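Local structure of putative DNA ligase-like protein Rv0938/MT0965 (2IRU) at residues L102-I105 and A106-A110; S30-F33 and D34-G38. The protein probably works with Ku to repair DNA double-strand breaks by non-homologous end joining, this chain being its manganese-dependent primase-like polymerase domain. One frame throughout, in Å; residues are numbered along the deposited sequence.

Contact 1 (L102-I105 and A106-A110); sequences LAWI and AQQAA
Gln108 folds its chain over one face of the Trp104 indole, one helical turn back. The touching atom is CG of Gln108, a CH-pi contact 3.5 Å from the centroid of the five-membered ring and displaced toward the rim, on the NE1 and CE2 side. Because CG stands beside the backbone N of its own residue (chi1 -76°) and the chain bends again at chi2, the terminal amide comes to lie almost parallel to the indole, the two planes 8° apart. At the edge of the ring, in its plane, a water accepts the indole N-H at 3.0 Å from Trp104 NE1 and donates a weak bond to Gln108 OE1, which links the two side chains a second time.

This pair sits where helix 99-107 runs out. The amides of Ala106, Gln107 and Gln108 still bond four residues back, Gln108 N to Trp104 O at 2.9 Å. Ala109 then takes a positive phi (58°) and its N bonds to Ala106 O, while Ala110 N reaches Ile105 O at 3.1 Å: a Schellman motif. The reversal carries the methyl of Ala110 back to Ile105, its CB 4.0 Å from Ile105 CG2.

Further out, Arg54 of strand 53-56 packs against Trp104, Ile105 and Ala110, and Arg56 NE donates a hydrogen bond to Gln108 O. Gln107 turns elsewhere, its OE1 bonded by Lys29 NZ and by the amide of Thr15. Ala110 lies about 7 Å, side chain to side chain, from Lys55, a probable substrate-binding residue.

Contact 2 (S30-F33 and D34-G38); sequences SDIF and DYYAG
Ser30 O is gripped twice: by the amide of Asp34, one turn on, at 3.0 Å from Asp34 N, and by a water that donates to it at 2.9 Å from Ser30 O. The same water lies 2.7 Å from Ser30 OG and gives a weak bond to Asp34 OD1, so one solvent molecule ties together both side chains and the carbonyl between them. With its CG anti to the carbonyl carbon (chi1 -81°), Asp34 turns its carboxylate back along the helix toward that water. Asp31 directs its OD2 to the amide of Thr28, just before the helix; a carboxylate near the N-terminal end probably gains from the helix dipole.

The next three amides, of Tyr35, Tyr36 and Ala37, continue the regular alpha-helical bonding. On the buried side Ile32 and Tyr36 run side by side in the same direction, with Ile32 CG2 3.9 Å from Tyr36 CD2. Tyr35 CD2 stands 4.0 Å above the Tyr36 ring plane, over its centre. Tyr35 OH bonds to Tyr244 O, and Tyr36 OH to Leu111 O and the amide of Leu246. The Tyr36 side chain lies about 8 Å from that of Arg247, a probable substrate-binding residue.

Helix 29-47 packs against two others: Phe33 and Tyr36 rest on helix 99-107, and Tyr35 on Val276 and Leu277 of helix 273-283, while Tyr36 OH reaches Leu111 just ahead of strand 112-115.

In the fold
Two short-range helical contacts in one domain show how the same backbone pattern serves different places. Contact 1 is mostly buried and closes the C-terminal end of helix 99-107; contact 2 lies near the start of helix 29-47 and is partly exposed. The two helices pack directly on each other, their contacts centred 9 Å apart: Ala103 CB meets Phe33 CE1 at 3.7 Å, and Ile105 CG2 meets Tyr36 CE2 at 4.0 Å. Contact 1 relies on an amide chain over an indole and on a helix-ending turn, whereas contact 2 divides its chemistry between a single water joining a carboxylate, a hydroxyl and a carbonyl on one side and aromatic packing on the other.

Contact 1 (L102-I105 and A106-A110)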
loop_
_atom_site.group_PDB
_atom_site.type_symbol
_atom_site.label_atom_id
_atom_site.label_comp_id
_atom_site.label_asym_id
_atom_site.label_seq_id
_atom_site.Cartn_x
_atom_site.Cartn_y
_atom_site.Cartn_z
ATOM N N LEU A 102 13.871 -6.137 -0.678
ATOM C CA LEU A 102 13.381 -5.180 -1.679
ATOM C C LEU A 102 14.233 -5.225 -2.960
ATOM O O LEU A 102 13.711 -4.997 -4.047
ATOM C CB LEU A 102 13.327 -3.766 -1.110
ATOM C CG LEU A 102 12.164 -3.539 -0.154
ATOM C CD1 LEU A 102 12.332 -2.277 0.658
ATOM C CD2 LEU A 102 10.812 -3.539 -0.875
ATOM N N ALA A 103 15.528 -5.495 -2.817
ATOM C CA ALA A 103 16.355 -5.773 -4.008
ATOM C C ALA A 103 15.787 -6.964 -4.824
ATOM O O ALA A 103 15.772 -6.944 -6.066
ATOM C CB ALA A 103 17.797 -5.984 -3.624
ATOM N N TRP A 104 15.335 -8.013 -4.120
ATOM C CA TRP A 104 14.689 -9.178 -4.774
ATOM C C TRP A 104 13.384 -8.727 -5.457
ATOM O O TRP A 104 13.126 -9.060 -6.612
ATOM C CB TRP A 104 14.395 -10.273 -3.721
ATOM C CG TRP A 104 13.657 -11.422 -4.287
ATOM C CD1 TRP A 104 14.127 -12.350 -5.196
ATOM C CD2 TRP A 104 12.269 -11.714 -4.092
ATOM N NE1 TRP A 104 13.123 -13.240 -5.513
ATOM C CE2 TRP A 104 11.979 -12.882 -4.842
ATOM C CE3 TRP A 104 11.253 -11.137 -3.300
ATOM C CZ2 TRP A 104 10.692 -13.461 -4.853
ATOM C CZ3 TRP A 104 9.994 -11.692 -3.298
ATOM C CH2 TRP A 104 9.716 -12.868 -4.060
ATOM N N ILE A 105 12.591 -7.899 -4.778
ATOM C CA ILE A 105 11.377 -7.350 -5.378
ATOM C C ILE A 105 11.723 -6.645 -6.725
ATOM O O ILE A 105 11.076 -6.883 -7.749
ATOM C CB ILE A 105 10.726 -6.385 -4.396
ATOM C CG1 ILE A 105 10.004 -7.188 -3.285
ATOM C CG2 ILE A 105 9.788 -5.398 -5.122
ATOM C CD1 ILE A 105 8.811 -8.017 -3.778
ATOM N N ALA A 106 12.768 -5.833 -6.723
ATOM C CA ALA A 106 13.170 -5.116 -7.933
ATOM C C ALA A 106 13.653 -6.081 -9.005
ATOM O O ALA A 106 13.258 -5.977 -10.151
ATOM C CB ALA A 106 14.270 -4.150 -7.589
ATOM N N GLN A 107 14.502 -7.040 -8.615
ATOM C CA GLN A 107 15.019 -8.006 -9.560
ATOM C C GLN A 107 13.885 -8.842 -10.240
ATOM O O GLN A 107 13.989 -9.215 -11.417
ATOM C CB GLN A 107 16.071 -8.895 -8.876
ATOM C CG GLN A 107 16.404 -10.190 -9.644
ATOM C CD GLN A 107 16.898 -9.977 -11.072
ATOM O OE1 GLN A 107 17.255 -8.862 -11.490
ATOM N NE2 GLN A 107 16.930 -11.070 -11.839
ATOM N N GLN A 108 12.834 -9.111 -9.469
ATOM C CA GLN A 108 11.638 -9.866 -9.885
ATOM C C GLN A 108 10.765 -9.061 -10.892
ATOM O O GLN A 108 9.777 -9.610 -11.443
ATOM C CB GLN A 108 10.775 -10.205 -8.627
ATOM C CG GLN A 108 11.321 -11.353 -7.745
ATOM C CD GLN A 108 10.994 -12.691 -8.366
ATOM O OE1 GLN A 108 11.864 -13.341 -9.009
ATOM N NE2 GLN A 108 9.734 -13.053 -8.292
ATOM N N ALA A 109 11.080 -7.776 -11.100
ATOM C CA ALA A 109 10.167 -6.855 -11.836
ATOM C C ALA A 109 8.793 -6.796 -11.128
ATOM O O ALA A 109 7.739 -6.568 -11.748
ATOM C CB ALA A 109 10.024 -7.267 -13.324
ATOM N N ALA A 110 8.819 -7.032 -9.813
ATOM C CA ALA A 110 7.593 -6.867 -8.983
ATOM C C ALA A 110 7.476 -5.357 -8.714
ATOM O O ALA A 110 7.899 -4.850 -7.635
ATOM C CB ALA A 110 7.674 -7.687 -7.674
HETATM O O HOH W 1 13.974 -15.460 -7.260
#

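Contact 2 (S30-F33 and D34-G38)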
loop_
_atom_site.group_PDB
_atom_site.type_symbol
_atom_site.label_atom_id
_atom_site.label_comp_id
_atom_site.label_asym_id
_atom_site.label_seq_id
_atom_site.Cartn_x
_atom_site.Cartn_y
_atom_site.Cartn_z
ATOM N N SER A 30 17.592 -1.051 -13.606
ATOM C CA SER A 30 18.597 -0.379 -12.752
ATOM C C SER A 30 17.974 0.779 -11.947
ATOM O O SER A 30 18.222 0.927 -10.733
ATOM C CB SER A 30 19.784 0.118 -13.585
ATOM O OG SER A 30 20.798 0.648 -12.757
ATOM N N ASP A 31 17.156 1.572 -12.620
ATOM C CA ASP A 31 16.444 2.669 -11.939
ATOM C C ASP A 31 15.622 2.136 -10.767
ATOM O O ASP A 31 15.593 2.731 -9.673
ATOM C CB ASP A 31 15.501 3.384 -12.905
ATOM C CG ASP A 31 16.245 4.235 -13.940
ATOM O OD1 ASP A 31 17.315 4.807 -13.619
ATOM O OD2 ASP A 31 15.706 4.360 -15.053
ATOM N N ILE A 32 14.897 1.060 -11.033
ATOM C CA ILE A 32 14.007 0.466 -10.024
ATOM C C ILE A 32 14.785 -0.142 -8.842
ATOM O O ILE A 32 14.399 0.016 -7.655
ATOM C CB ILE A 32 13.026 -0.509 -10.744
ATOM C CG1 ILE A 32 12.186 0.261 -11.811
ATOM C CG2 ILE A 32 12.179 -1.298 -9.795
ATOM C CD1 ILE A 32 11.429 1.444 -11.318
ATOM N N PHE A 33 15.888 -0.816 -9.173
ATOM C CA PHE A 33 16.795 -1.393 -8.169
ATOM C C PHE A 33 17.284 -0.291 -7.225
ATOM O O PHE A 33 17.242 -0.408 -5.987
ATOM C CB PHE A 33 17.960 -2.076 -8.909
ATOM C CG PHE A 33 18.768 -3.069 -8.072
ATOM C CD1 PHE A 33 18.258 -4.331 -7.739
ATOM C CD2 PHE A 33 20.093 -2.774 -7.747
ATOM C CE1 PHE A 33 19.070 -5.264 -7.044
ATOM C CE2 PHE A 33 20.889 -3.707 -7.054
ATOM C CZ PHE A 33 20.360 -4.940 -6.715
ATOM N N ASP A 34 17.712 0.826 -7.812
ATOM C CA ASP A 34 18.232 1.913 -6.994
ATOM C C ASP A 34 17.084 2.550 -6.219
ATOM O O ASP A 34 17.258 2.955 -5.094
ATOM C CB ASP A 34 18.962 2.944 -7.869
ATOM C CG ASP A 34 20.408 2.510 -8.217
ATOM O OD1 ASP A 34 20.911 1.498 -7.659
ATOM O OD2 ASP A 34 21.051 3.211 -9.032
ATOM N N TYR A 35 15.914 2.634 -6.825
ATOM C CA TYR A 35 14.786 3.224 -6.104
ATOM C C TYR A 35 14.426 2.445 -4.849
ATOM O O TYR A 35 14.293 3.027 -3.748
ATOM C CB TYR A 35 13.570 3.369 -7.007
ATOM C CG TYR A 35 12.361 3.767 -6.203
ATOM C CD1 TYR A 35 12.162 5.109 -5.791
ATOM C CD2 TYR A 35 11.396 2.813 -5.851
ATOM C CE1 TYR A 35 10.997 5.477 -5.039
ATOM C CE2 TYR A 35 10.248 3.156 -5.075
ATOM C CZ TYR A 35 10.057 4.487 -4.679
ATOM O OH TYR A 35 8.982 4.869 -3.890
ATOM N N TYR A 36 14.280 1.125 -4.997
ATOM C CA TYR A 36 13.857 0.329 -3.843
ATOM C C TYR A 36 15.002 0.310 -2.773
ATOM O O TYR A 36 14.745 0.302 -1.555
ATOM C CB TYR A 36 13.414 -1.057 -4.295
ATOM C CG TYR A 36 11.948 -1.081 -4.684
ATOM C CD1 TYR A 36 10.975 -0.636 -3.764
ATOM C CD2 TYR A 36 11.526 -1.553 -5.919
ATOM C CE1 TYR A 36 9.615 -0.653 -4.071
ATOM C CE2 TYR A 36 10.147 -1.584 -6.249
ATOM C CZ TYR A 36 9.202 -1.128 -5.303
ATOM O OH TYR A 36 7.842 -1.102 -5.599
ATOM N N ALA A 37 16.256 0.361 -3.214
ATOM C CA ALA A 37 17.345 0.585 -2.248
ATOM C C ALA A 37 17.190 1.898 -1.505
ATOM O O ALA A 37 17.411 1.957 -0.284
ATOM C CB ALA A 37 18.691 0.541 -2.948
ATOM N N GLY A 38 16.842 2.948 -2.239
ATOM C CA GLY A 38 16.766 4.315 -1.672
ATOM C C GLY A 38 15.627 4.455 -0.680
ATOM O O GLY A 38 15.721 5.231 0.284
HETATM O O HOH W 2 20.917 0.099 -10.087
#